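Local coordinates for DNA polymerase sliding clamp B (PDB 3AIZ), which forms part of a ring-shaped sliding clamp that encircles DNA and tethers the polymerase catalytic subunit and other processing proteins to it during replication, at residues L132-T138 with N217-G223; P65-I70 with K116-I122; G18-V22 with R38-D42. One frame throughout, in Å; residues are numbered along the deposited sequence.

Interaction 1: residues L132-T138 with N217-G223; sequences LSVTFTT and NVTVGFG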
loop_
_atom_site.group_PDB
_atom_site.type_symbol
_atom_site.label_atom_id
_atom_site.label_comp_id
_atom_site.label_asym_id
_atom_site.label_seq_id
_atom_site.Cartn_x
_atom_site.Cartn_y
_atom_site.Cartn_z
ATOM N N LEU A 132 28.655 -30.625 -30.788
ATOM C CA LEU A 132 27.603 -30.917 -29.824
ATOM C C LEU A 132 26.903 -32.226 -30.176
ATOM O O LEU A 132 25.990 -32.252 -31.003
ATOM C CB LEU A 132 26.595 -29.767 -29.764
ATOM C CG LEU A 132 26.869 -28.647 -28.756
ATOM C CD1 LEU A 132 28.357 -28.482 -28.494
ATOM C CD2 LEU A 132 26.271 -27.340 -29.252
ATOM N N SER A 133 27.341 -33.311 -29.544
ATOM C CA SER A 133 26.773 -34.630 -29.792
ATOM C C SER A 133 25.286 -34.647 -29.466
ATOM O O SER A 133 24.495 -35.287 -30.156
ATOM C CB SER A 133 27.493 -35.685 -28.952
ATOM O OG SER A 133 28.899 -35.593 -29.102
ATOM N N VAL A 134 24.914 -33.937 -28.407
ATOM C CA VAL A 134 23.535 -33.922 -27.940
ATOM C C VAL A 134 22.975 -32.507 -27.879
ATOM O O VAL A 134 23.576 -31.617 -27.279
ATOM C CB VAL A 134 23.411 -34.558 -26.542
ATOM C CG1 VAL A 134 21.976 -34.477 -26.049
ATOM C CG2 VAL A 134 23.893 -35.999 -26.570
ATOM N N THR A 135 21.822 -32.306 -28.507
ATOM C CA THR A 135 21.112 -31.037 -28.422
ATOM C C THR A 135 19.634 -31.284 -28.153
ATOM O O THR A 135 19.035 -32.195 -28.721
ATOM C CB THR A 135 21.255 -30.203 -29.714
ATOM O OG1 THR A 135 20.738 -30.943 -30.828
ATOM C CG2 THR A 135 22.713 -29.855 -29.972
ATOM N N PHE A 136 19.050 -30.479 -27.275
ATOM C CA PHE A 136 17.620 -30.563 -27.016
ATOM C C PHE A 136 17.026 -29.183 -26.772
ATOM O O PHE A 136 17.722 -28.266 -26.339
ATOM C CB PHE A 136 17.320 -31.503 -25.844
ATOM C CG PHE A 136 17.959 -31.093 -24.546
ATOM C CD1 PHE A 136 19.204 -31.582 -24.187
ATOM C CD2 PHE A 136 17.308 -30.234 -23.677
ATOM C CE1 PHE A 136 19.789 -31.213 -22.988
ATOM C CE2 PHE A 136 17.889 -29.863 -22.478
ATOM C CZ PHE A 136 19.129 -30.354 -22.133
ATOM N N THR A 137 15.739 -29.040 -27.064
ATOM C CA THR A 137 15.059 -27.766 -26.891
ATOM C C THR A 137 13.915 -27.913 -25.899
ATOM O O THR A 137 13.196 -28.911 -25.911
ATOM C CB THR A 137 14.518 -27.232 -28.231
ATOM O OG1 THR A 137 15.547 -27.300 -29.224
ATOM C CG2 THR A 137 14.056 -25.789 -28.085
ATOM N N THR A 138 13.754 -26.919 -25.034
ATOM C CA THR A 138 12.702 -26.951 -24.029
ATOM C C THR A 138 12.386 -25.551 -23.524
ATOM O O THR A 138 13.196 -24.636 -23.661
ATOM C CB THR A 138 13.096 -27.837 -22.833
ATOM O OG1 THR A 138 12.033 -27.847 -21.873
ATOM C CG2 THR A 138 14.360 -27.311 -22.175
ATOM N N ASN A 217 11.888 -21.335 -25.769
ATOM C CA ASN A 217 12.577 -22.302 -26.611
ATOM C C ASN A 217 14.085 -22.271 -26.407
ATOM O O ASN A 217 14.836 -21.844 -27.286
ATOM C CB ASN A 217 12.230 -22.072 -28.082
ATOM C CG ASN A 217 10.750 -22.242 -28.360
ATOM O OD1 ASN A 217 10.286 -23.343 -28.660
ATOM N ND2 ASN A 217 9.997 -21.152 -28.255
ATOM N N VAL A 218 14.519 -22.730 -25.238
ATOM C CA VAL A 218 15.934 -22.788 -24.911
ATOM C C VAL A 218 16.578 -24.016 -25.543
ATOM O O VAL A 218 16.072 -25.128 -25.407
ATOM C CB VAL A 218 16.155 -22.837 -23.390
ATOM C CG1 VAL A 218 17.640 -22.831 -23.068
ATOM C CG2 VAL A 218 15.456 -21.669 -22.716
ATOM N N THR A 219 17.689 -23.808 -26.240
ATOM C CA THR A 219 18.427 -24.910 -26.845
ATOM C C THR A 219 19.670 -25.235 -26.026
ATOM O O THR A 219 20.523 -24.376 -25.805
ATOM C CB THR A 219 18.840 -24.594 -28.296
ATOM O OG1 THR A 219 17.668 -24.438 -29.105
ATOM C CG2 THR A 219 19.690 -25.717 -28.868
ATOM N N VAL A 220 19.763 -26.480 -25.572
ATOM C CA VAL A 220 20.906 -26.929 -24.789
ATOM C C VAL A 220 21.703 -27.965 -25.566
ATOM O O VAL A 220 21.152 -28.961 -26.031
ATOM C CB VAL A 220 20.466 -27.540 -23.447
ATOM C CG1 VAL A 220 21.674 -28.047 -22.675
ATOM C CG2 VAL A 220 19.690 -26.521 -22.628
ATOM N N GLY A 221 23.002 -27.724 -25.709
ATOM C CA GLY A 221 23.872 -28.646 -26.412
ATOM C C GLY A 221 25.083 -29.022 -25.586
ATOM O O GLY A 221 25.608 -28.204 -24.833
ATOM N N PHE A 222 25.527 -30.268 -25.723
ATOM C CA PHE A 222 26.726 -30.731 -25.038
ATOM C C PHE A 222 27.231 -32.028 -25.659
ATOM O O PHE A 222 26.632 -32.550 -26.597
ATOM C CB PHE A 222 26.461 -30.925 -23.542
ATOM C CG PHE A 222 25.605 -32.118 -23.224
ATOM C CD1 PHE A 222 26.176 -33.295 -22.765
ATOM C CD2 PHE A 222 24.229 -32.065 -23.380
ATOM C CE1 PHE A 222 25.392 -34.394 -22.469
ATOM C CE2 PHE A 222 23.440 -33.162 -23.085
ATOM C CZ PHE A 222 24.022 -34.328 -22.630
ATOM N N GLY A 223 28.337 -32.538 -25.131
ATOM C CA GLY A 223 28.912 -33.781 -25.609
ATOM C C GLY A 223 29.812 -34.390 -24.555
ATOM O O GLY A 223 29.851 -33.916 -23.421
#

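Interaction 2: residues P65-I70 with K116-I122; sequences PLGIKI and KGEKTSI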
loop_
_atom_site.group_PDB
_atom_site.type_symbol
_atom_site.label_atom_id
_atom_site.label_comp_id
_atom_site.label_asym_id
_atom_site.label_seq_id
_atom_site.Cartn_x
_atom_site.Cartn_y
_atom_site.Cartn_z
ATOM N N PRO A 65 33.522 -1.363 -38.025
ATOM C CA PRO A 65 33.464 -2.042 -36.726
ATOM C C PRO A 65 33.960 -1.162 -35.583
ATOM O O PRO A 65 34.897 -0.384 -35.763
ATOM C CB PRO A 65 34.402 -3.230 -36.926
ATOM C CG PRO A 65 34.268 -3.554 -38.368
ATOM C CD PRO A 65 34.068 -2.239 -39.077
ATOM N N LEU A 66 33.331 -1.291 -34.419
ATOM C CA LEU A 66 33.676 -0.469 -33.266
ATOM C C LEU A 66 32.985 -0.976 -32.002
ATOM O O LEU A 66 31.890 -1.536 -32.065
ATOM C CB LEU A 66 33.306 0.993 -33.537
ATOM C CG LEU A 66 33.540 2.027 -32.434
ATOM C CD1 LEU A 66 33.862 3.388 -33.035
ATOM C CD2 LEU A 66 32.335 2.115 -31.510
ATOM N N GLY A 67 33.632 -0.783 -30.856
ATOM C CA GLY A 67 33.075 -1.209 -29.585
ATOM C C GLY A 67 33.013 -0.087 -28.566
ATOM O O GLY A 67 33.970 0.671 -28.409
ATOM N N ILE A 68 31.886 0.021 -27.870
ATOM C CA ILE A 68 31.704 1.071 -26.874
ATOM C C ILE A 68 31.530 0.490 -25.475
ATOM O O ILE A 68 30.549 -0.196 -25.196
ATOM C CB ILE A 68 30.482 1.951 -27.195
ATOM C CG1 ILE A 68 30.428 2.272 -28.689
ATOM C CG2 ILE A 68 30.513 3.226 -26.367
ATOM C CD1 ILE A 68 29.268 3.163 -29.080
ATOM N N LYS A 69 32.486 0.775 -24.597
ATOM C CA LYS A 69 32.422 0.307 -23.217
ATOM C C LYS A 69 31.515 1.212 -22.390
ATOM O O LYS A 69 31.861 2.357 -22.103
ATOM C CB LYS A 69 33.824 0.256 -22.608
ATOM C CG LYS A 69 33.880 -0.328 -21.207
ATOM C CD LYS A 69 35.317 -0.545 -20.766
ATOM C CE LYS A 69 35.386 -1.151 -19.374
ATOM N NZ LYS A 69 34.836 -0.230 -18.342
ATOM N N ILE A 70 30.352 0.692 -22.009
ATOM C CA ILE A 70 29.351 1.489 -21.306
ATOM C C ILE A 70 28.951 0.882 -19.963
ATOM O O ILE A 70 29.212 -0.290 -19.696
ATOM C CB ILE A 70 28.080 1.653 -22.156
ATOM C CG1 ILE A 70 27.332 0.322 -22.253
ATOM C CG2 ILE A 70 28.430 2.179 -23.539
ATOM C CD1 ILE A 70 26.038 0.405 -23.024
ATOM N N LYS A 116 27.939 8.014 -21.227
ATOM C CA LYS A 116 29.371 8.198 -21.427
ATOM C C LYS A 116 30.029 6.834 -21.567
ATOM O O LYS A 116 29.832 5.955 -20.728
ATOM C CB LYS A 116 29.993 8.965 -20.259
ATOM C CG LYS A 116 29.505 10.399 -20.124
ATOM C CD LYS A 116 30.228 11.129 -19.001
ATOM C CE LYS A 116 29.768 12.576 -18.897
ATOM N NZ LYS A 116 30.493 13.316 -17.827
ATOM N N GLY A 117 30.803 6.655 -22.632
ATOM C CA GLY A 117 31.437 5.375 -22.887
ATOM C C GLY A 117 32.726 5.465 -23.676
ATOM O O GLY A 117 32.796 6.141 -24.701
ATOM N N GLU A 118 33.751 4.775 -23.190
ATOM C CA GLU A 118 35.030 4.702 -23.884
ATOM C C GLU A 118 34.883 3.930 -25.192
ATOM O O GLU A 118 34.232 2.888 -25.236
ATOM C CB GLU A 118 36.074 4.023 -22.996
ATOM C CG GLU A 118 37.410 3.774 -23.677
ATOM C CD GLU A 118 38.339 2.909 -22.845
ATOM O OE1 GLU A 118 37.923 2.466 -21.753
ATOM O OE2 GLU A 118 39.485 2.670 -23.282
ATOM N N LYS A 119 35.486 4.449 -26.255
ATOM C CA LYS A 119 35.487 3.757 -27.540
ATOM C C LYS A 119 36.760 2.934 -27.702
ATOM O O LYS A 119 37.865 3.434 -27.492
ATOM C CB LYS A 119 35.345 4.751 -28.694
ATOM C CG LYS A 119 33.989 5.431 -28.760
ATOM C CD LYS A 119 33.894 6.354 -29.962
ATOM C CE LYS A 119 32.531 7.021 -30.038
ATOM N NZ LYS A 119 32.449 7.985 -31.170
ATOM N N THR A 120 36.597 1.669 -28.071
ATOM C CA THR A 120 37.729 0.763 -28.218
ATOM C C THR A 120 37.628 -0.065 -29.493
ATOM O O THR A 120 36.769 0.177 -30.341
ATOM C CB THR A 120 37.838 -0.202 -27.021
ATOM O OG1 THR A 120 36.617 -0.943 -26.891
ATOM C CG2 THR A 120 38.099 0.566 -25.735
ATOM N N SER A 121 38.521 -1.039 -29.620
ATOM C CA SER A 121 38.482 -1.974 -30.734
ATOM C C SER A 121 37.611 -3.168 -30.362
ATOM O O SER A 121 37.596 -3.599 -29.208
ATOM C CB SER A 121 39.895 -2.432 -31.101
ATOM O OG SER A 121 40.561 -2.973 -29.973
ATOM N N ILE A 122 36.885 -3.696 -31.341
ATOM C CA ILE A 122 35.945 -4.783 -31.095
ATOM C C ILE A 122 36.585 -5.980 -30.401
ATOM O O ILE A 122 37.626 -6.480 -30.830
ATOM C CB ILE A 122 35.275 -5.259 -32.396
ATOM C CG1 ILE A 122 34.388 -4.154 -32.968
ATOM C CG2 ILE A 122 34.456 -6.516 -32.146
ATOM C CD1 ILE A 122 33.484 -4.619 -34.078
#

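Interaction 3: residues G18-V22 with R38-D42; sequences GLLKV and RYLTD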
loop_
_atom_site.group_PDB
_atom_site.type_symbol
_atom_site.label_atom_id
_atom_site.label_comp_id
_atom_site.label_asym_id
_atom_site.label_seq_id
_atom_site.Cartn_x
_atom_site.Cartn_y
_atom_site.Cartn_z
ATOM N N GLY A 18 20.114 -10.911 -17.788
ATOM C CA GLY A 18 20.545 -12.294 -17.751
ATOM C C GLY A 18 22.052 -12.441 -17.683
ATOM O O GLY A 18 22.570 -13.545 -17.525
ATOM N N LEU A 19 22.762 -11.324 -17.805
ATOM C CA LEU A 19 24.217 -11.339 -17.734
ATOM C C LEU A 19 24.689 -11.659 -16.317
ATOM O O LEU A 19 24.709 -10.789 -15.447
ATOM C CB LEU A 19 24.790 -10.000 -18.202
ATOM C CG LEU A 19 24.391 -9.568 -19.615
ATOM C CD1 LEU A 19 25.077 -8.269 -20.002
ATOM C CD2 LEU A 19 24.716 -10.656 -20.622
ATOM N N LEU A 20 25.065 -12.916 -16.094
ATOM C CA LEU A 20 25.467 -13.386 -14.770
ATOM C C LEU A 20 26.816 -12.829 -14.324
ATOM O O LEU A 20 27.786 -12.840 -15.081
ATOM C CB LEU A 20 25.508 -14.915 -14.735
ATOM C CG LEU A 20 24.169 -15.645 -14.850
ATOM C CD1 LEU A 20 24.392 -17.134 -15.041
ATOM C CD2 LEU A 20 23.305 -15.380 -13.625
ATOM N N LYS A 21 26.867 -12.349 -13.086
ATOM C CA LYS A 21 28.101 -11.823 -12.508
ATOM C C LYS A 21 28.703 -10.707 -13.353
ATOM O O LYS A 21 29.893 -10.411 -13.242
ATOM C CB LYS A 21 29.130 -12.942 -12.316
ATOM C CG LYS A 21 28.726 -14.006 -11.308
ATOM C CD LYS A 21 29.781 -15.099 -11.218
ATOM C CE LYS A 21 29.388 -16.177 -10.220
ATOM N NZ LYS A 21 29.281 -15.646 -8.831
ATOM N N VAL A 22 27.881 -10.087 -14.194
ATOM C CA VAL A 22 28.353 -9.006 -15.050
ATOM C C VAL A 22 28.720 -7.777 -14.226
ATOM O O VAL A 22 27.947 -7.330 -13.379
ATOM C CB VAL A 22 27.311 -8.614 -16.119
ATOM C CG1 VAL A 22 26.070 -8.016 -15.471
ATOM C CG2 VAL A 22 27.918 -7.638 -17.111
ATOM N N ARG A 38 30.355 -9.902 -25.025
ATOM C CA ARG A 38 30.751 -11.175 -24.437
ATOM C C ARG A 38 31.839 -10.997 -23.386
ATOM O O ARG A 38 32.854 -10.343 -23.626
ATOM C CB ARG A 38 31.207 -12.158 -25.521
ATOM C CG ARG A 38 32.581 -11.870 -26.116
ATOM C CD ARG A 38 33.640 -12.802 -25.540
ATOM N NE ARG A 38 34.950 -12.592 -26.150
ATOM C CZ ARG A 38 36.018 -13.347 -25.908
ATOM N NH1 ARG A 38 35.933 -14.368 -25.067
ATOM N NH2 ARG A 38 37.171 -13.084 -26.509
ATOM N N TYR A 39 31.614 -11.578 -22.214
ATOM C CA TYR A 39 32.615 -11.568 -21.158
ATOM C C TYR A 39 32.716 -12.945 -20.524
ATOM O O TYR A 39 31.788 -13.751 -20.599
ATOM C CB TYR A 39 32.287 -10.516 -20.098
ATOM C CG TYR A 39 31.021 -10.797 -19.333
ATOM C CD1 TYR A 39 29.781 -10.484 -19.870
ATOM C CD2 TYR A 39 31.061 -11.375 -18.071
ATOM C CE1 TYR A 39 28.615 -10.738 -19.176
ATOM C CE2 TYR A 39 29.902 -11.634 -17.367
ATOM C CZ TYR A 39 28.680 -11.312 -17.925
ATOM O OH TYR A 39 27.518 -11.566 -17.233
ATOM N N LEU A 40 33.857 -13.205 -19.900
ATOM C CA LEU A 40 34.132 -14.496 -19.296
ATOM C C LEU A 40 34.385 -14.301 -17.808
ATOM O O LEU A 40 35.281 -13.553 -17.420
ATOM C CB LEU A 40 35.352 -15.119 -19.971
ATOM C CG LEU A 40 35.786 -16.534 -19.600
ATOM C CD1 LEU A 40 34.638 -17.511 -19.770
ATOM C CD2 LEU A 40 36.974 -16.943 -20.458
ATOM N N THR A 41 33.584 -14.957 -16.975
ATOM C CA THR A 41 33.741 -14.843 -15.529
ATOM C C THR A 41 35.193 -15.078 -15.122
ATOM O O THR A 41 35.936 -15.773 -15.814
ATOM C CB THR A 41 32.830 -15.831 -14.774
ATOM O OG1 THR A 41 33.132 -17.170 -15.183
ATOM C CG2 THR A 41 31.364 -15.533 -15.060
ATOM N N ASP A 42 35.593 -14.491 -13.998
ATOM C CA ASP A 42 36.971 -14.593 -13.528
ATOM C C ASP A 42 37.444 -16.042 -13.414
ATOM O O ASP A 42 38.586 -16.357 -13.754
ATOM C CB ASP A 42 37.136 -13.869 -12.190
ATOM C CG ASP A 42 36.983 -12.363 -12.319
ATOM O OD1 ASP A 42 37.173 -11.838 -13.438
ATOM O OD2 ASP A 42 36.679 -11.704 -11.302
#

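Interaction 1: residues L132-T138 with N217-G223
A classic beta bulge, with Ser-133 and Val-134 both facing Phe-222, begins the antiparallel pairing of strands 134-138 and 218-223 in the C-terminal half of this PCNA-family clamp subunit. Beyond it the register is regular. Val-134, Phe-136 and Thr-138 form hydrogen-bonded pairs with Phe-222, Val-220 and Val-218, each pair sharing two N-H...O=C bonds. The straightest runs from Val-220 N to Phe-136 O, 2.8 Å at 173°.

On one face, Thr-137 and Thr-219 have their OG1 atoms 3.6 Å apart, and Thr-137 OG1 is hydrogen-bonded instead to Ser-189 OG of the next strand. Gly-221 has no side chain on this face, and its backbone is overlaid by two neighbours: Leu-132 CG lies 3.7 Å from Gly-221 C, and Thr-135 CG2 is 3.9 Å from Gly-221 CA.

The other face is largely apolar and turns toward helix 140-150, where Leu-143 touches Thr-138, Val-218 and Val-220. Both phenylalanines carry CG between the backbone N and the carbonyl carbon (chi1 60° for Phe-136), which swings each ring over its cross-strand valine. The rings meet at their edges, Phe-136 CE1 to Phe-222 CE2. Each makes one CH-pi contact: Val-134 CB sits over the Phe-222 face, 4.1 Å from the centroid, and Val-220 CB over the Phe-136 face, 3.7 Å from its centroid.

Interaction 2: residues P65-I70 with K116-I122
Gly-67 O is the acceptor for two groups of Thr-120. The backbone N of Thr-120 points almost straight at it, 2.8 Å away with an N-H...O angle of 174°. Thr-120 OG1, set between its own backbone N and carbonyl carbon by a chi1 of 57°, adds a weak hydrogen bond to the same Gly-67 O at 3.5 Å. The return bond, Gly-67 N to Thr-120 O, is also weak at 3.3 Å. At the next hydrogen-bonded pair, Lys-69 N donates to Glu-118 O at 2.8 Å.

Between these hydrogen-bonded pairs, Ile-68 and Lys-119 form a non-hydrogen-bonded pair on the opposite face from Lys-69, Glu-118 and Thr-120. Ile-68 CG2 rests 3.9 Å from Glu-118 O, while the side chain also reaches Phe-30 and Leu-98 on strands 25-30 and 97-104. Lys-119 runs out extended to a salt bridge between its NZ and Glu-93. On the other face the chains of Lys-69 and Glu-118 cross obliquely. Their charged ends do not meet, with Lys-69 NZ 5.3 Å from Glu-118 OE1, and the lysine has a long, weak ion pair with Glu-25 instead.

Past Thr-120 the partner chain leaves the strand, yet Ile-122 folds back against the start of strand 66-71. Its CG1, beside the isoleucine's own backbone N (chi1 -66°), is 3.4 Å from Leu-66 N, and the terminal CD1 lies against Pro-65 CB.

Strand 66-71 is thus held between 25-30 and the end of 109-120, antiparallel neighbours that are both distant from it in sequence, within the antiparallel sheet of the N-terminal PCNA domain.

Interaction 3: residues G18-V22 with R38-D42
Leu-19 opens a type II beta turn that runs to Val-22, and the hydroxyl of Tyr-39, on strand 34-40, reaches into this turn in the N-terminal PCNA domain. Leu-19 meets the tyrosine through CB, which approaches the ring edge near its plane, 4.0 Å from Tyr-39 CE1. Farther out, the leucine side chain packs on Val-48 and on Ile-72 at the start of helix 72-80.

Leu-20 gives the contact its one hydrogen bond: its carbonyl O accepts from Tyr-39 OH at 2.5 Å, a short distance whose exact value is doubtful at 2.8 Å resolution. The oxygen lies in the plane of the tyrosine ring, but the hydroxyl stands above the carbonyl plane, 51° out of it, and so is not on a lone pair. The isobutyl group of Leu-20 leads away to helix 202-211, where it touches Asp-207, Val-208 and Val-211.

Lys-21 takes the positive-phi corner of the turn, phi 56°, and its CD brushes Thr-41 CG2 at 4.2 Å. The hydroxyl of that threonine is engaged elsewhere, with Asp-43 OD1 and Leu-46 O.

Val-22 closes the turn, with a weak 3.5 Å bond from its N to Leu-19 O. Its side chain crosses that of Tyr-39 at about a right angle and also packs on Ile-72. The approach to the ring is oblique: Val-22 CB lies 3.5 Å from Tyr-39 CZ, and Val-22 CG2 is 3.8 Å from Tyr-39 CE1.

Interactions 1 and 2 both pair antiparallel strands, but in different halves of the clamp subunit, their centres about 33 Å apart on opposite sides of the chain's centre. Interaction 1 is the more buried: its regular backbone bonding backs a face of valines and aromatic rings turned to a helix. Interaction 2 lies nearer the surface, has fewer backbone bonds, and carries a lysine, Lys-119, salt-bridged to another strand. Interaction 3, partly buried with both buried and exposed residues, pairs no strands; a tyrosine hydroxyl bonds to a turn. It shares the N-terminal domain with interaction 2, centres about 18 Å apart, yet its Leu-20 touches helix 202-211 of the C-terminal half, where interaction 1 lies.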